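Local coordinates for carboxylase (Deinococcus radiodurans, PDB 5H80), which probably uses ATP and bicarbonate to carboxylate biotin, as the biotin carboxylase domain of a single-chain bacterial carboxylase, at residues A94-A99 / A127-V132; L155-I160 / A287-Q292; V369-N374 / A458-L463; Q392-P397 / L421-V426. One frame throughout, in Å; residues are numbered along the deposited sequence.

Interaction 1: A94-A99 / A127-V132; sequences ALLRVA and AGLVFV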
loop_
_atom_site.group_PDB
_atom_site.type_symbol
_atom_site.label_atom_id
_atom_site.label_comp_id
_atom_site.label_asym_id
_atom_site.label_seq_id
_atom_site.Cartn_x
_atom_site.Cartn_y
_atom_site.Cartn_z
ATOM N N ALA A 94 -18.498 18.219 -26.678
ATOM C CA ALA A 94 -17.953 16.948 -27.134
ATOM C C ALA A 94 -18.119 15.812 -26.115
ATOM O O ALA A 94 -18.513 14.719 -26.478
ATOM C CB ALA A 94 -16.516 17.037 -27.575
ATOM N N LEU A 95 -17.824 16.124 -24.849
ATOM C CA LEU A 95 -17.971 15.143 -23.761
ATOM C C LEU A 95 -19.402 14.738 -23.574
ATOM O O LEU A 95 -19.671 13.537 -23.434
ATOM C CB LEU A 95 -17.377 15.803 -22.474
ATOM C CG LEU A 95 -15.939 15.961 -22.538
ATOM C CD1 LEU A 95 -15.580 16.925 -21.384
ATOM C CD2 LEU A 95 -15.067 14.710 -22.557
ATOM N N LEU A 96 -20.322 15.688 -23.726
ATOM C CA LEU A 96 -21.761 15.407 -23.652
ATOM C C LEU A 96 -22.255 14.517 -24.809
ATOM O O LEU A 96 -23.115 13.670 -24.577
ATOM C CB LEU A 96 -22.599 16.675 -23.525
ATOM C CG LEU A 96 -22.369 17.350 -22.166
ATOM C CD1 LEU A 96 -23.031 18.717 -22.234
ATOM C CD2 LEU A 96 -22.802 16.548 -20.953
ATOM N N ARG A 97 -21.613 14.636 -25.969
ATOM C CA ARG A 97 -21.914 13.767 -27.069
ATOM C C ARG A 97 -21.450 12.354 -26.777
ATOM O O ARG A 97 -22.197 11.403 -27.020
ATOM C CB ARG A 97 -21.296 14.260 -28.349
ATOM C CG ARG A 97 -22.050 15.378 -29.002
ATOM C CD ARG A 97 -21.586 15.570 -30.451
ATOM N NE ARG A 97 -20.293 16.251 -30.598
ATOM C CZ ARG A 97 -20.080 17.550 -30.339
ATOM N NH1 ARG A 97 -21.050 18.361 -29.908
ATOM N NH2 ARG A 97 -18.896 18.059 -30.549
ATOM N N VAL A 98 -20.222 12.246 -26.241
ATOM C CA VAL A 98 -19.677 10.924 -25.843
ATOM C C VAL A 98 -20.587 10.252 -24.862
ATOM O O VAL A 98 -20.791 8.980 -24.948
ATOM C CB VAL A 98 -18.204 10.973 -25.292
ATOM C CG1 VAL A 98 -17.724 9.582 -24.802
ATOM C CG2 VAL A 98 -17.273 11.386 -26.380
ATOM N N ALA A 99 -21.083 11.018 -23.898
ATOM C CA ALA A 99 -21.868 10.446 -22.830
ATOM C C ALA A 99 -23.175 9.901 -23.374
ATOM O O ALA A 99 -23.648 8.833 -22.986
ATOM C CB ALA A 99 -22.143 11.503 -21.797
ATOM N N ALA A 127 -28.751 16.862 -19.300
ATOM C CA ALA A 127 -28.656 15.729 -20.141
ATOM C C ALA A 127 -28.909 14.354 -19.442
ATOM O O ALA A 127 -28.596 13.352 -20.024
ATOM C CB ALA A 127 -27.314 15.708 -20.881
ATOM N N GLY A 128 -29.374 14.349 -18.192
ATOM C CA GLY A 128 -29.611 13.111 -17.465
ATOM C C GLY A 128 -28.356 12.461 -16.970
ATOM O O GLY A 128 -28.336 11.249 -16.833
ATOM N N LEU A 129 -27.317 13.246 -16.715
ATOM C CA LEU A 129 -26.023 12.714 -16.241
ATOM C C LEU A 129 -25.774 13.239 -14.831
ATOM O O LEU A 129 -25.895 14.439 -14.572
ATOM C CB LEU A 129 -24.868 13.206 -17.085
ATOM C CG LEU A 129 -24.909 12.859 -18.563
ATOM C CD1 LEU A 129 -23.800 13.309 -19.494
ATOM C CD2 LEU A 129 -25.039 11.329 -18.650
ATOM N N VAL A 130 -25.373 12.371 -13.904
ATOM C CA VAL A 130 -24.962 12.894 -12.586
ATOM C C VAL A 130 -23.473 13.315 -12.583
ATOM O O VAL A 130 -22.591 12.521 -12.756
ATOM C CB VAL A 130 -25.263 11.877 -11.444
ATOM C CG1 VAL A 130 -24.547 12.337 -10.160
ATOM C CG2 VAL A 130 -26.778 11.662 -11.311
ATOM N N PHE A 131 -23.200 14.591 -12.381
ATOM C CA PHE A 131 -21.886 15.140 -12.139
ATOM C C PHE A 131 -21.368 14.723 -10.765
ATOM O O PHE A 131 -22.047 14.964 -9.715
ATOM C CB PHE A 131 -22.047 16.686 -12.150
ATOM C CG PHE A 131 -20.763 17.430 -12.140
ATOM C CD1 PHE A 131 -19.960 17.612 -13.270
ATOM C CD2 PHE A 131 -20.280 17.906 -10.912
ATOM C CE1 PHE A 131 -18.780 18.315 -13.246
ATOM C CE2 PHE A 131 -19.129 18.634 -10.874
ATOM C CZ PHE A 131 -18.361 18.878 -12.026
ATOM N N VAL A 132 -20.150 14.143 -10.791
ATOM C CA VAL A 132 -19.484 13.676 -9.554
ATOM C C VAL A 132 -18.819 14.871 -8.878
ATOM O O VAL A 132 -17.667 15.119 -9.162
ATOM C CB VAL A 132 -18.570 12.527 -9.722
ATOM C CG1 VAL A 132 -18.016 12.089 -8.336
ATOM C CG2 VAL A 132 -19.113 11.364 -10.557
#
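L96 and A99, one helical turn apart on helix 92-101, meet the same methyl of L129, CD1. Following the chain from A127 shows how that leucine arrives. A127 is the first residue to leave helix 118-126, and its CB turns toward the facing helix but stops 4.6 Å from L96 CD2, close beside the contact without joining it. G128 comes next with positive phi (76°). It is the C-prime residue of a Schellman motif, in which G128 N bonds back to A125 O and L129 N to C124 O, so the helix is closed off just where the chain must turn inward. Helix 118-126, which lies between strands 106-108 and 130-131, is the connection of a beta-alpha-beta crossover, and L129 follows its end at the entry to the edge strand of the parallel sheet in the biotin carboxylase N-terminal domain. The side chain of L129 leaves with CG anti to the carbonyl carbon (chi1 -60°), which sends CD1 out to helix 92-101. There CD1 lies 3.4 Å from A99 CB, tighter than usual for two methyl groups, and 3.7 Å from L96 CD2; the two leucine side chains lie at a slant to one another. A99 offers only its CB here, and the methyl of L129 is packed closely against it. L129 also rests on C124 and on V107 of the neighbouring strand, while L96 reaches A123. V130 and F131 form the strand, and V130 and V132 share backbone hydrogen bonds with V107.

Interaction 2: L155-I160 / A287-Q292; sequences LGVPVI and ALQLAQ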
loop_
_atom_site.group_PDB
_atom_site.type_symbol
_atom_site.label_atom_id
_atom_site.label_comp_id
_atom_site.label_asym_id
_atom_site.label_seq_id
_atom_site.Cartn_x
_atom_site.Cartn_y
_atom_site.Cartn_z
ATOM N N LEU A 155 -19.468 33.641 8.696
ATOM C CA LEU A 155 -19.220 32.563 9.661
ATOM C C LEU A 155 -18.129 32.774 10.689
ATOM O O LEU A 155 -17.855 31.857 11.498
ATOM C CB LEU A 155 -18.927 31.230 8.845
ATOM C CG LEU A 155 -20.010 30.216 8.453
ATOM C CD1 LEU A 155 -21.415 30.667 8.635
ATOM C CD2 LEU A 155 -19.749 29.647 7.043
ATOM N N GLY A 156 -17.466 33.924 10.710
ATOM C CA GLY A 156 -16.371 34.122 11.670
ATOM C C GLY A 156 -15.000 33.525 11.314
ATOM O O GLY A 156 -14.048 33.575 12.122
ATOM N N VAL A 157 -14.855 33.019 10.060
ATOM C CA VAL A 157 -13.660 32.364 9.594
ATOM C C VAL A 157 -12.740 33.460 9.045
ATOM O O VAL A 157 -13.128 34.208 8.088
ATOM C CB VAL A 157 -13.935 31.269 8.502
ATOM C CG1 VAL A 157 -12.629 30.741 7.975
ATOM C CG2 VAL A 157 -14.834 30.142 9.008
ATOM N N PRO A 158 -11.490 33.587 9.592
ATOM C CA PRO A 158 -10.597 34.634 9.135
ATOM C C PRO A 158 -10.149 34.474 7.743
ATOM O O PRO A 158 -9.960 33.315 7.296
ATOM C CB PRO A 158 -9.385 34.565 10.056
ATOM C CG PRO A 158 -9.748 33.661 11.126
ATOM C CD PRO A 158 -10.805 32.758 10.610
ATOM N N VAL A 159 -10.119 35.622 7.051
ATOM C CA VAL A 159 -9.526 35.761 5.737
ATOM C C VAL A 159 -8.406 36.817 5.683
ATOM O O VAL A 159 -8.351 37.733 6.517
ATOM C CB VAL A 159 -10.607 36.054 4.648
ATOM C CG1 VAL A 159 -11.764 35.065 4.681
ATOM C CG2 VAL A 159 -11.190 37.451 4.863
ATOM N N ILE A 160 -7.592 36.712 4.671
ATOM C CA ILE A 160 -6.450 37.531 4.482
ATOM C C ILE A 160 -6.921 38.979 4.270
ATOM O O ILE A 160 -7.919 39.197 3.562
ATOM C CB ILE A 160 -5.562 37.109 3.332
ATOM C CG1 ILE A 160 -4.920 35.735 3.634
ATOM C CG2 ILE A 160 -4.429 38.112 3.163
ATOM C CD1 ILE A 160 -3.990 35.212 2.566
ATOM N N ALA A 287 -13.442 24.548 8.503
ATOM C CA ALA A 287 -13.807 23.839 7.341
ATOM C C ALA A 287 -15.221 23.203 7.412
ATOM O O ALA A 287 -16.001 23.240 6.473
ATOM C CB ALA A 287 -12.672 22.811 7.095
ATOM N N LEU A 288 -15.565 22.576 8.532
ATOM C CA LEU A 288 -16.870 22.054 8.773
ATOM C C LEU A 288 -18.043 23.072 8.734
ATOM O O LEU A 288 -19.042 22.752 8.133
ATOM C CB LEU A 288 -16.900 21.251 10.052
ATOM C CG LEU A 288 -16.101 19.892 10.132
ATOM C CD1 LEU A 288 -16.154 19.367 11.537
ATOM C CD2 LEU A 288 -16.585 18.852 9.060
ATOM N N GLN A 289 -17.823 24.291 9.228
ATOM C CA GLN A 289 -18.776 25.462 9.159
ATOM C C GLN A 289 -19.023 25.895 7.714
ATOM O O GLN A 289 -20.147 25.907 7.332
ATOM C CB GLN A 289 -18.212 26.687 9.880
ATOM C CG GLN A 289 -18.177 26.583 11.393
ATOM C CD GLN A 289 -17.699 27.871 12.005
ATOM O OE1 GLN A 289 -16.459 28.107 12.239
ATOM N NE2 GLN A 289 -18.648 28.814 12.101
ATOM N N LEU A 290 -17.979 26.044 6.908
ATOM C CA LEU A 290 -18.084 26.355 5.501
ATOM C C LEU A 290 -18.901 25.301 4.769
ATOM O O LEU A 290 -19.806 25.581 3.993
ATOM C CB LEU A 290 -16.699 26.456 4.907
ATOM C CG LEU A 290 -15.970 27.656 5.432
ATOM C CD1 LEU A 290 -14.508 27.568 5.071
ATOM C CD2 LEU A 290 -16.583 28.952 4.924
ATOM N N ALA A 291 -18.577 24.028 5.021
ATOM C CA ALA A 291 -19.210 22.942 4.262
ATOM C C ALA A 291 -20.703 22.785 4.639
ATOM O O ALA A 291 -21.609 22.579 3.814
ATOM C CB ALA A 291 -18.519 21.639 4.690
ATOM N N GLN A 292 -20.941 22.837 5.933
ATOM C CA GLN A 292 -22.290 22.696 6.539
ATOM C C GLN A 292 -23.197 23.848 6.004
ATOM O O GLN A 292 -24.304 23.557 5.586
ATOM C CB GLN A 292 -22.316 22.651 8.046
ATOM C CG GLN A 292 -23.703 22.654 8.673
ATOM C CD GLN A 292 -24.345 21.278 8.658
ATOM O OE1 GLN A 292 -23.736 20.283 8.263
ATOM N NE2 GLN A 292 -25.583 21.206 9.124
HETATM O O HOH W 1 -15.550 30.540 12.833
#
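The Schellman motif that ends helix 145-154 turns at G156 and leaves L155 beside helix 277-293, where the amide of Q289 takes hold of its carbonyl; both elements belong to the ATP-binding, ATP-grasp part of the enzyme. Q289 NE2 donates to L155 O at 3.2 Å, with a bent N-H...O angle of 143°. The donor nitrogen lies in the carbonyl plane, on a lone pair of L155 O, whereas that oxygen sits 32° out of the plane of the glutamine amide, so the bond is sound but not ideal. A water closes the circuit by donating both to Q289 OE1 (2.7 Å) and to L155 O (3.0 Å). Both polar ends of the glutamine are thereby engaged, which fixes the way round of its amide, and the one carbonyl receives two donors. Beyond CG the chain of Q289 is extended, which carries the amide past L155 and V157, the chains running in opposite senses. V157 CG2 lies 4.1 Å from Q289 OE1. The apolar half of the contact falls to L155, whose CD2 meets L290 CD2 at 3.9 Å and lies 3.8 Å from Q289 O. The second torsion of L155 is nearly eclipsed (chi2 12°), an unusual value that may reflect strain. On the inner side, L290 rests on F302 of strand 299-306, while V157 touches A152 of helix 145-154 and F314 of strand 312-318; helix 277-293 and the loop are thus set side by side on one antiparallel sheet.

Interaction 3: V369-N374 / A458-L463; sequences VQARVN and AFLQAL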
loop_
_atom_site.group_PDB
_atom_site.type_symbol
_atom_site.label_atom_id
_atom_site.label_comp_id
_atom_site.label_asym_id
_atom_site.label_seq_id
_atom_site.Cartn_x
_atom_site.Cartn_y
_atom_site.Cartn_z
ATOM N N VAL A 369 3.506 10.681 3.504
ATOM C CA VAL A 369 3.900 11.768 2.616
ATOM C C VAL A 369 3.758 11.309 1.131
ATOM O O VAL A 369 4.081 10.194 0.760
ATOM C CB VAL A 369 5.316 12.244 2.912
ATOM C CG1 VAL A 369 6.460 11.221 2.676
ATOM C CG2 VAL A 369 5.770 13.366 2.065
ATOM N N GLN A 370 3.393 12.261 0.281
ATOM C CA GLN A 370 3.381 12.099 -1.143
ATOM C C GLN A 370 4.412 12.976 -1.786
ATOM O O GLN A 370 4.556 14.161 -1.392
ATOM C CB GLN A 370 2.004 12.481 -1.758
ATOM C CG GLN A 370 1.995 12.604 -3.332
ATOM C CD GLN A 370 0.617 12.662 -3.909
ATOM O OE1 GLN A 370 -0.035 11.633 -4.130
ATOM N NE2 GLN A 370 0.133 13.846 -4.203
ATOM N N ALA A 371 5.176 12.435 -2.697
ATOM C CA ALA A 371 6.067 13.280 -3.494
ATOM C C ALA A 371 5.558 13.239 -4.991
ATOM O O ALA A 371 5.222 12.203 -5.507
ATOM C CB ALA A 371 7.462 12.868 -3.405
ATOM N N ARG A 372 5.469 14.426 -5.639
ATOM C CA ARG A 372 5.146 14.439 -7.063
ATOM C C ARG A 372 6.453 14.301 -7.943
ATOM O O ARG A 372 7.366 15.203 -7.941
ATOM C CB ARG A 372 4.473 15.777 -7.288
ATOM C CG ARG A 372 3.161 16.011 -6.423
ATOM C CD ARG A 372 2.272 17.172 -6.985
ATOM N NE ARG A 372 1.164 17.566 -6.067
ATOM C CZ ARG A 372 0.185 18.432 -6.387
ATOM N NH1 ARG A 372 0.059 18.868 -7.617
ATOM N NH2 ARG A 372 -0.726 18.782 -5.501
ATOM N N VAL A 373 6.533 13.199 -8.659
ATOM C CA VAL A 373 7.588 12.956 -9.670
ATOM C C VAL A 373 7.270 13.591 -10.998
ATOM O O VAL A 373 6.231 13.209 -11.595
ATOM C CB VAL A 373 7.945 11.494 -9.743
ATOM C CG1 VAL A 373 9.128 11.278 -10.660
ATOM C CG2 VAL A 373 8.184 10.960 -8.320
ATOM N N ASN A 374 8.035 14.623 -11.348
ATOM C CA ASN A 374 7.765 15.408 -12.560
ATOM C C ASN A 374 8.884 15.234 -13.630
ATOM O O ASN A 374 10.033 15.002 -13.310
ATOM C CB ASN A 374 7.533 16.897 -12.312
ATOM C CG ASN A 374 6.454 17.256 -11.296
ATOM O OD1 ASN A 374 5.339 16.709 -11.320
ATOM N ND2 ASN A 374 6.729 18.280 -10.495
ATOM N N ALA A 458 16.188 13.685 -8.314
ATOM C CA ALA A 458 17.298 14.243 -7.453
ATOM C C ALA A 458 16.909 15.407 -6.614
ATOM O O ALA A 458 17.348 15.532 -5.483
ATOM C CB ALA A 458 18.543 14.607 -8.300
ATOM N N PHE A 459 16.130 16.323 -7.179
ATOM C CA PHE A 459 15.654 17.442 -6.429
ATOM C C PHE A 459 14.770 17.091 -5.195
ATOM O O PHE A 459 14.984 17.626 -4.120
ATOM C CB PHE A 459 15.004 18.377 -7.344
ATOM C CG PHE A 459 14.655 19.678 -6.712
ATOM C CD1 PHE A 459 15.627 20.689 -6.616
ATOM C CD2 PHE A 459 13.404 19.945 -6.244
ATOM C CE1 PHE A 459 15.341 21.910 -6.035
ATOM C CE2 PHE A 459 13.148 21.143 -5.635
ATOM C CZ PHE A 459 14.068 22.139 -5.545
ATOM N N LEU A 460 13.901 16.083 -5.392
ATOM C CA LEU A 460 13.029 15.469 -4.342
ATOM C C LEU A 460 13.884 14.892 -3.254
ATOM O O LEU A 460 13.590 15.191 -2.103
ATOM C CB LEU A 460 12.115 14.379 -4.967
ATOM C CG LEU A 460 10.910 15.006 -5.747
ATOM C CD1 LEU A 460 10.071 13.961 -6.492
ATOM C CD2 LEU A 460 10.013 16.001 -5.070
ATOM N N GLN A 461 14.971 14.175 -3.600
ATOM C CA GLN A 461 15.896 13.663 -2.628
ATOM C C GLN A 461 16.630 14.793 -1.878
ATOM O O GLN A 461 16.740 14.718 -0.626
ATOM C CB GLN A 461 16.783 12.582 -3.248
ATOM C CG GLN A 461 16.038 11.248 -3.341
ATOM C CD GLN A 461 16.644 10.319 -4.332
ATOM O OE1 GLN A 461 16.350 10.361 -5.561
ATOM N NE2 GLN A 461 17.521 9.494 -3.847
ATOM N N ALA A 462 16.988 15.907 -2.523
ATOM C CA ALA A 462 17.644 16.967 -1.763
ATOM C C ALA A 462 16.694 17.574 -0.716
ATOM O O ALA A 462 17.071 17.953 0.437
ATOM C CB ALA A 462 18.200 18.036 -2.687
ATOM N N LEU A 463 15.410 17.707 -1.113
ATOM C CA LEU A 463 14.328 18.191 -0.244
ATOM C C LEU A 463 14.209 17.319 0.970
ATOM O O LEU A 463 14.236 17.791 2.104
ATOM C CB LEU A 463 12.945 18.340 -0.969
ATOM C CG LEU A 463 12.776 19.461 -2.005
ATOM C CD1 LEU A 463 11.431 19.335 -2.662
ATOM C CD2 LEU A 463 12.966 20.851 -1.389
#
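A first torsion of -77° sets CG of L460 anti to its carbonyl carbon, and the chain then runs on extended, so that CD1 is carried from helix 457-465 to the strand where A371 and V373 wait. V373 answers with chi1 -174°, which places CG1 anti to the backbone N and turns CG2 to the helix. L460 CD1 touches V373 CG2 at 4.0 Å, the two side chains crossing at a slant, and A371 CB at 4.2 Å. Between these two it presses on the backbone: L460 CD1 lies 3.3 Å from R372 O, a carbonyl that accepts a hydrogen bond from N456 ND2, so the methyl sits against a polar atom that is already satisfied. The arrangement is helix-on-sheet packing in the biotin carboxylase C-terminal domain. Helical segment 458-463 runs nearly antiparallel to strand segment 369-374 (154°), with their axes 9.5 Å apart at their closest. With an alanine in place of L460, CG and both methyls are gone, which would probably open a gap over the strand and leave A371 CB and V373 CG2 without their partner on the helix. R372 itself sends its guanidinium away from the helix, where NH2 forms salt bridges with E268 and E324. L460 also leans on L445 of helix 434-446, which ties the two helices together over the same face of the sheet.

Interaction 4: Q392-P397 / L421-V426; sequences QTFTPP and LLAKVV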
loop_
_atom_site.group_PDB
_atom_site.type_symbol
_atom_site.label_atom_id
_atom_site.label_comp_id
_atom_site.label_asym_id
_atom_site.label_seq_id
_atom_site.Cartn_x
_atom_site.Cartn_y
_atom_site.Cartn_z
ATOM N N GLN A 392 11.991 5.260 -21.603
ATOM C CA GLN A 392 12.655 3.999 -21.949
ATOM C C GLN A 392 12.727 2.935 -20.905
ATOM O O GLN A 392 12.682 1.735 -21.232
ATOM C CB GLN A 392 14.094 4.280 -22.511
ATOM C CG GLN A 392 14.009 4.752 -23.956
ATOM C CD GLN A 392 15.101 5.690 -24.405
ATOM O OE1 GLN A 392 16.091 5.931 -23.707
ATOM N NE2 GLN A 392 14.916 6.244 -25.593
ATOM N N THR A 393 12.849 3.375 -19.668
ATOM C CA THR A 393 12.867 2.539 -18.517
ATOM C C THR A 393 11.999 3.313 -17.511
ATOM O O THR A 393 12.090 4.558 -17.385
ATOM C CB THR A 393 14.294 2.346 -17.964
ATOM O OG1 THR A 393 15.122 1.854 -19.019
ATOM C CG2 THR A 393 14.318 1.364 -16.828
ATOM N N PHE A 394 11.130 2.557 -16.903
ATOM C CA PHE A 394 10.189 3.117 -15.924
ATOM C C PHE A 394 9.760 2.021 -14.966
ATOM O O PHE A 394 8.972 1.186 -15.316
ATOM C CB PHE A 394 8.971 3.720 -16.671
ATOM C CG PHE A 394 8.142 4.634 -15.815
ATOM C CD1 PHE A 394 8.518 5.966 -15.589
ATOM C CD2 PHE A 394 6.985 4.154 -15.192
ATOM C CE1 PHE A 394 7.733 6.812 -14.819
ATOM C CE2 PHE A 394 6.200 4.998 -14.374
ATOM C CZ PHE A 394 6.577 6.335 -14.220
ATOM N N THR A 395 10.301 2.020 -13.740
ATOM C CA THR A 395 10.115 0.925 -12.783
ATOM C C THR A 395 9.975 1.651 -11.435
ATOM O O THR A 395 10.955 1.990 -10.795
ATOM C CB THR A 395 11.270 -0.056 -12.765
ATOM O OG1 THR A 395 11.504 -0.482 -14.125
ATOM C CG2 THR A 395 10.935 -1.238 -11.915
ATOM N N PRO A 396 8.727 1.981 -11.117
ATOM C CA PRO A 396 8.477 2.731 -9.850
ATOM C C PRO A 396 8.796 1.856 -8.639
ATOM O O PRO A 396 8.833 0.647 -8.754
ATOM C CB PRO A 396 6.968 3.062 -9.930
ATOM C CG PRO A 396 6.659 3.000 -11.378
ATOM C CD PRO A 396 7.489 1.849 -11.913
ATOM N N PRO A 397 9.060 2.489 -7.478
ATOM C CA PRO A 397 9.261 1.806 -6.230
ATOM C C PRO A 397 8.071 1.011 -5.808
ATOM O O PRO A 397 6.976 1.331 -6.183
ATOM C CB PRO A 397 9.541 2.926 -5.202
ATOM C CG PRO A 397 8.990 4.125 -5.831
ATOM C CD PRO A 397 8.920 3.942 -7.303
ATOM N N LEU A 421 3.490 16.040 -14.509
ATOM C CA LEU A 421 3.414 14.887 -13.567
ATOM C C LEU A 421 3.581 13.582 -14.267
ATOM O O LEU A 421 2.818 13.247 -15.244
ATOM C CB LEU A 421 2.162 14.979 -12.817
ATOM C CG LEU A 421 2.003 13.967 -11.648
ATOM C CD1 LEU A 421 2.938 14.307 -10.503
ATOM C CD2 LEU A 421 0.552 14.044 -11.202
ATOM N N LEU A 422 4.493 12.786 -13.757
ATOM C CA LEU A 422 4.727 11.410 -14.239
ATOM C C LEU A 422 4.204 10.371 -13.250
ATOM O O LEU A 422 3.569 9.412 -13.660
ATOM C CB LEU A 422 6.208 11.139 -14.411
ATOM C CG LEU A 422 6.982 11.782 -15.630
ATOM C CD1 LEU A 422 8.479 11.504 -15.480
ATOM C CD2 LEU A 422 6.363 11.361 -16.963
ATOM N N ALA A 423 4.459 10.619 -11.928
ATOM C CA ALA A 423 3.906 9.692 -10.944
ATOM C C ALA A 423 3.813 10.314 -9.566
ATOM O O ALA A 423 4.627 11.181 -9.223
ATOM C CB ALA A 423 4.781 8.436 -10.874
ATOM N N LYS A 424 2.915 9.798 -8.761
ATOM C CA LYS A 424 2.851 10.221 -7.361
ATOM C C LYS A 424 3.312 9.062 -6.456
ATOM O O LYS A 424 2.765 8.041 -6.595
ATOM C CB LYS A 424 1.505 10.711 -6.963
ATOM C CG LYS A 424 0.887 11.769 -7.901
ATOM C CD LYS A 424 -0.523 12.228 -7.477
ATOM C CE LYS A 424 -1.622 11.153 -7.413
ATOM N NZ LYS A 424 -3.036 11.595 -7.199
ATOM N N VAL A 425 4.280 9.300 -5.596
ATOM C CA VAL A 425 4.808 8.293 -4.699
ATOM C C VAL A 425 4.402 8.605 -3.305
ATOM O O VAL A 425 4.798 9.665 -2.759
ATOM C CB VAL A 425 6.324 8.224 -4.784
ATOM C CG1 VAL A 425 6.999 7.206 -3.761
ATOM C CG2 VAL A 425 6.743 7.923 -6.244
ATOM N N VAL A 426 3.679 7.665 -2.698
ATOM C CA VAL A 426 3.093 7.878 -1.377
ATOM C C VAL A 426 3.816 6.908 -0.467
ATOM O O VAL A 426 3.856 5.697 -0.783
ATOM C CB VAL A 426 1.601 7.711 -1.311
ATOM C CG1 VAL A 426 1.049 8.020 0.042
ATOM C CG2 VAL A 426 0.921 8.614 -2.399
#
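An apolar contact without hydrogen bonds joins F394 and P397 to A423 and V425, bringing a two-stranded sheet and the turn after it against the large antiparallel sheet of the C-terminal domain. Strand 393-395 pairs with 449-451, not with 421-429, and the touching parts of the two segments run almost parallel, 12° apart. Even at P397 and V425 the CA atoms stay 8.0 Å apart, so side chains must span the interval. F394 does so with its ring anti to the backbone N (chi1 -164°), pointing its far end at the strand: CZ comes 4.3 Å from A423 CB, which lies at the ring edge, close to the ring plane. F394 CZ is equally 4.3 Å from L422 O, an oxygen already bonded to T406 OG1. Further along, P397 CG rests 4.2 Å from V425 CG1. F448 completes the cluster, meeting F394 edge-to-face and touching P396, P397 and A423. The other side of strand 421-429 has a different task: K424 NZ forms a salt bridge with E42. T395 packs on F394 of the second subunit, so this edge of the domain also reaches the subunit contact. Each segment carries a classic beta bulge, a common irregularity of antiparallel pairing: Q392 and T393 lie opposite A451, and on the facing strand the bulge puts L422 and A423 both opposite V373.

Overall arrangement
The four contacts follow the three sequence families of the chain in order: interaction 1 in the N-terminal range, interaction 2 in the ATP-binding range, interactions 3 and 4 in the C-terminal range. The first two are separate centres, about 32 Å apart and 32 to 37 Å from the others, each closing before the next begins. Interactions 3 and 4 lie 11 Å apart and share a sheet, since strands 367-374 and 421-429 are neighbours bonded through A371 N to V425 O (2.8 Å). Interaction 4 falls between the two segments of interaction 3. The C-terminal sheet takes a helix through one strand and a small sheet through the next, while interactions 1 and 2 touch neither.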